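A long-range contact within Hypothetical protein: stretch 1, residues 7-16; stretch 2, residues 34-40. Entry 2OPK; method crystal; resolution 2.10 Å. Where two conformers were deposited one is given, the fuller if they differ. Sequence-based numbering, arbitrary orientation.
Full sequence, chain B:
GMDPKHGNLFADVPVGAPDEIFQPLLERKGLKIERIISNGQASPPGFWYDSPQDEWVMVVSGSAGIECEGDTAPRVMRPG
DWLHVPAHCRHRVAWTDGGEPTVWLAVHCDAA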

ATOM      1  N   GLY B   7       6.817   2.931 -10.367  1.00 21.22           N
ATOM      2  CA  GLY B   7       7.735   3.656  -9.523  1.00 19.29           C
ATOM      3  C   GLY B   7       8.249   2.748  -8.429  1.00 19.38           C
ATOM      4  O   GLY B   7       7.945   1.548  -8.396  1.00 15.26           O
ATOM      5  N   ASN B   8       9.072   3.334  -7.572  1.00 17.12           N
ATOM      6  CA  ASN B   8       9.555   2.666  -6.395  1.00 18.88           C
ATOM      7  C   ASN B   8       9.356   3.628  -5.248  1.00 18.88           C
ATOM      8  O   ASN B   8       9.743   4.800  -5.349  1.00 19.37           O
ATOM      9  CB  ASN B   8      11.015   2.246  -6.517  1.00 17.59           C
ATOM     10  CG  ASN B   8      11.463   1.406  -5.342  1.00 18.97           C
ATOM     11  OD1 ASN B   8      11.761   1.928  -4.268  1.00 22.47           O
ATOM     12  ND2 ASN B   8      11.495   0.097  -5.534  1.00 21.72           N
ATOM     13  N   LEU B   9       8.736   3.127  -4.177  1.00 18.72           N
ATOM     14  CA  LEU B   9       8.402   3.931  -2.997  1.00 18.92           C
ATOM     15  C   LEU B   9       9.630   4.439  -2.235  1.00 18.96           C
ATOM     16  O   LEU B   9       9.541   5.435  -1.535  1.00 17.41           O
ATOM     17  CB  LEU B   9       7.535   3.120  -2.053  1.00 17.51           C
ATOM     18  CG  LEU B   9       6.321   3.859  -1.536  1.00 27.39           C
ATOM     19  CD1 LEU B   9       5.328   4.209  -2.660  1.00 23.02           C
ATOM     20  CD2 LEU B   9       5.647   2.991  -0.503  1.00 28.09           C
ATOM     21  N   PHE B  10      10.773   3.776  -2.386  1.00 17.91           N
ATOM     22  CA  PHE B  10      12.027   4.173  -1.698  1.00 18.94           C
ATOM     23  C   PHE B  10      13.009   5.030  -2.532  1.00 17.61           C
ATOM     24  O   PHE B  10      14.050   5.433  -2.032  1.00 20.76           O
ATOM     25  CB  PHE B  10      12.740   2.935  -1.161  1.00 19.18           C
ATOM     26  CG  PHE B  10      11.823   1.990  -0.442  1.00 21.80           C
ATOM     27  CD1 PHE B  10      11.128   2.402   0.681  1.00 22.26           C
ATOM     28  CD2 PHE B  10      11.650   0.690  -0.899  1.00 24.30           C
ATOM     29  CE1 PHE B  10      10.266   1.544   1.325  1.00 19.52           C
ATOM     30  CE2 PHE B  10      10.809  -0.188  -0.238  1.00 24.04           C
ATOM     31  CZ  PHE B  10      10.108   0.250   0.866  1.00 21.73           C
ATOM     32  N   ALA B  11      12.640   5.335  -3.768  1.00 17.72           N
ATOM     33  CA  ALA B  11      13.443   6.119  -4.704  1.00 17.94           C
ATOM     34  C   ALA B  11      13.187   7.600  -4.488  1.00 19.35           C
ATOM     35  O   ALA B  11      12.091   7.968  -4.137  1.00 19.93           O
ATOM     36  CB  ALA B  11      13.061   5.722  -6.196  1.00 16.65           C
ATOM     37  N   ASP B  12      14.201   8.441  -4.679  1.00 20.96           N
ATOM     38  CA  ASP B  12      14.055   9.898  -4.578  1.00 21.58           C
ATOM     39  C   ASP B  12      13.449  10.346  -3.251  1.00 21.18           C
ATOM     40  O   ASP B  12      12.565  11.203  -3.234  1.00 19.92           O
ATOM     41  CB  ASP B  12      13.204  10.446  -5.743  1.00 20.56           C
ATOM     42  CG  ASP B  12      13.700   9.960  -7.104  1.00 30.54           C
ATOM     43  OD1 ASP B  12      14.932  10.007  -7.317  1.00 31.71           O
ATOM     44  OD2 ASP B  12      12.867   9.557  -7.967  1.00 37.62           O
ATOM     45  N   VAL B  13      13.972   9.804  -2.153  1.00 20.52           N
ATOM     46  CA  VAL B  13      13.501  10.099  -0.806  1.00 21.34           C
ATOM     47  C   VAL B  13      14.489  11.078  -0.138  1.00 24.65           C
ATOM     48  O   VAL B  13      15.613  10.682   0.190  1.00 25.03           O
ATOM     49  CB  VAL B  13      13.431   8.808   0.042  1.00 19.71           C
ATOM     50  CG1 VAL B  13      13.232   9.130   1.526  1.00 20.85           C
ATOM     51  CG2 VAL B  13      12.360   7.883  -0.476  1.00 20.60           C
ATOM     52  N   PRO B  14      14.073  12.347   0.085  1.00 27.30           N
ATOM     53  CA  PRO B  14      14.959  13.304   0.766  1.00 27.11           C
ATOM     54  C   PRO B  14      15.199  12.966   2.225  1.00 26.78           C
ATOM     55  O   PRO B  14      14.242  12.857   2.988  1.00 30.30           O
ATOM     56  CB  PRO B  14      14.195  14.627   0.667  1.00 27.36           C
ATOM     57  CG  PRO B  14      13.166  14.435  -0.388  1.00 31.24           C
ATOM     58  CD  PRO B  14      12.796  12.981  -0.281  1.00 30.09           C
ATOM     59  N   VAL B  15      16.457  12.785   2.597  1.00 24.35           N
ATOM     60  CA  VAL B  15      16.853  12.471   3.975  1.00 25.76           C
ATOM     61  C   VAL B  15      17.091  13.783   4.717  1.00 28.85           C
ATOM     62  O   VAL B  15      17.832  14.627   4.245  1.00 32.69           O
ATOM     63  CB  VAL B  15      18.161  11.657   3.992  1.00 24.41           C
ATOM     64  CG1 VAL B  15      18.615  11.429   5.399  1.00 27.00           C
ATOM     65  CG2 VAL B  15      17.971  10.317   3.271  1.00 28.65           C
ATOM     66  N   GLY B  16      16.459  13.972   5.863  1.00 27.62           N
ATOM     67  CA  GLY B  16      16.583  15.217   6.600  1.00 25.78           C
ATOM     68  C   GLY B  16      15.729  16.406   6.172  1.00 25.40           C
ATOM     69  O   GLY B  16      15.959  17.511   6.667  1.00 26.21           O
ATOM     70  N   GLU B  34      -1.063   7.875  -2.012  1.00 13.18           N
ATOM     71  CA  GLU B  34       0.086   8.745  -1.885  1.00 14.35           C
ATOM     72  C   GLU B  34       1.173   8.145  -1.014  1.00 15.44           C
ATOM     73  O   GLU B  34       0.923   7.328  -0.131  1.00 12.76           O
ATOM     74  CB  GLU B  34      -0.323  10.104  -1.294  1.00 12.83           C
ATOM     75  CG  GLU B  34      -0.755  10.035   0.161  1.00 17.42           C
ATOM     76  CD  GLU B  34      -1.254  11.351   0.718  1.00 22.06           C
ATOM     77  OE1 GLU B  34      -1.016  12.417   0.084  1.00 21.73           O
ATOM     78  OE2 GLU B  34      -1.887  11.286   1.816  1.00 21.20           O
ATOM     79  N   ARG B  35       2.380   8.624  -1.270  1.00 12.33           N
ATOM     80  CA  ARG B  35       3.564   8.349  -0.457  1.00 15.77           C
ATOM     81  C   ARG B  35       3.771   9.553   0.502  1.00 14.82           C
ATOM     82  O   ARG B  35       3.565  10.704   0.102  1.00 13.10           O
ATOM     83  CB  ARG B  35       4.728   8.263  -1.413  1.00 14.85           C
ATOM     84  CG  ARG B  35       5.980   8.015  -0.827  1.00 23.06           C
ATOM     85  CD  ARG B  35       7.016   7.814  -1.894  1.00 17.24           C
ATOM     86  NE  ARG B  35       7.619   9.012  -2.480  1.00 18.17           N
ATOM     87  CZ  ARG B  35       8.884   9.018  -2.929  1.00 18.81           C
ATOM     88  NH1 ARG B  35       9.623   7.928  -2.817  1.00 21.54           N
ATOM     89  NH2 ARG B  35       9.444  10.068  -3.482  1.00 20.74           N
ATOM     90  N   ILE B  36       4.124   9.268   1.753  1.00 14.34           N
ATOM     91  CA  ILE B  36       4.449  10.287   2.753  1.00 14.66           C
ATOM     92  C   ILE B  36       5.870  10.001   3.194  1.00 15.83           C
ATOM     93  O   ILE B  36       6.238   8.828   3.423  1.00 12.42           O
ATOM     94  CB  ILE B  36       3.568  10.238   4.008  1.00 15.92           C
ATOM     95  CG1 ILE B  36       2.091  10.179   3.625  1.00 17.51           C
ATOM     96  CG2 ILE B  36       3.896  11.459   4.960  1.00 13.35           C
ATOM     97  CD1 ILE B  36       1.067   9.921   4.809  1.00 17.60           C
ATOM     98  N   ILE B  37       6.689  11.053   3.263  1.00 13.64           N
ATOM     99  CA  ILE B  37       8.073  10.935   3.694  0.50 13.57           C
ATOM    100  C   ILE B  37       8.258  11.765   4.960  1.00 14.76           C
ATOM    101  O   ILE B  37       8.142  13.018   4.934  1.00 10.61           O
ATOM    102  CB  ILE B  37       9.067  11.429   2.613  0.50 14.84           C
ATOM    103  CG1 ILE B  37       8.768  10.789   1.243  0.50 18.45           C
ATOM    104  CG2 ILE B  37      10.508  11.167   3.035  0.50 11.57           C
ATOM    105  CD1 ILE B  37       8.946   9.294   1.193  0.50 23.62           C
ATOM    106  N   SER B  38       8.525  11.067   6.065  1.00 15.53           N
ATOM    107  CA  SER B  38       8.811  11.685   7.340  1.00 15.63           C
ATOM    108  C   SER B  38      10.284  11.573   7.591  1.00 16.58           C
ATOM    109  O   SER B  38      10.964  10.651   7.115  1.00 14.15           O
ATOM    110  CB  SER B  38       8.069  10.981   8.470  1.00 16.59           C
ATOM    111  OG  SER B  38       6.670  10.953   8.248  1.00 18.80           O
ATOM    112  N   ASN B  39      10.776  12.534   8.349  1.00 18.37           N
ATOM    113  CA  ASN B  39      12.165  12.547   8.809  1.00 17.36           C
ATOM    114  C   ASN B  39      12.158  13.009  10.256  1.00 19.33           C
ATOM    115  O   ASN B  39      12.734  14.051  10.585  1.00 18.55           O
ATOM    116  CB  ASN B  39      13.020  13.494   7.967  1.00 16.84           C
ATOM    117  CG  ASN B  39      13.456  12.873   6.674  1.00 16.41           C
ATOM    118  OD1 ASN B  39      14.387  12.066   6.659  1.00 14.47           O
ATOM    119  ND2 ASN B  39      12.795  13.259   5.566  1.00 16.63           N
ATOM    120  N   GLY B  40      11.455  12.255  11.104  1.00 17.84           N
ATOM    121  CA  GLY B  40      11.452  12.528  12.535  1.00 18.85           C
ATOM    122  C   GLY B  40      10.409  13.477  13.068  1.00 18.49           C
ATOM    123  O   GLY B  40      10.365  13.715  14.275  1.00 18.47           O
TER

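Residues 34-38 form the end of a β-strand, and its side chains alternate about the contact: those of Arg35 and Ile37 point toward stretch 1, as does that of Asn39 just beyond the strand, whereas Glu34 and Ser38 point away and Ile36 lies out of reach. Stretch 1 is mostly irregular here, and every hydrogen bond between the two stretches pairs a side chain of stretch 2 with the backbone of stretch 1.

Arg35 makes the largest contribution. With chi1 and chi2 both t, its chain extends past Leu9, whose CG lies 4.0 Å from Arg35 CD, and carries the guanidinium to the type I turn spanning Asn8 to Ala11. There Arg35 NH1 donates to Leu9 O and to Ala11 O, both at 2.8 Å and both near the guanidinium plane. Arg35 NH2 adds weak hydrogen bonds to Ala11 O at 3.4 Å and to Asp12 O at 3.3 Å. A long side chain with several donors suits a loop that offers clustered carbonyls. The turn itself is braced by Asn8, whose OD1 accepts a hydrogen bond from Phe10 N at 2.8 Å. Val13 packs alongside, its CG2 3.6 Å from Arg35 NH1.

Ile37 supplies the apolar part of the contact. Its CG2 lies 3.7 Å from Val13 CG1 and 4.4 Å from Pro14 CD, so this buried, branched side chain fills the space between the two polar anchors.

Asn39 provides the second anchor. Its amide bridges the backbone two residues apart: ND2 donates to Pro14 O at 3.0 Å, while OD1 accepts from Gly16 N at 2.9 Å. Asparagine, with a donor and an acceptor on one short side chain, matches this carbonyl and amide together. Gly16 adopts a positive phi of 81°, where a CB would be jammed against the preceding carbonyl oxygen.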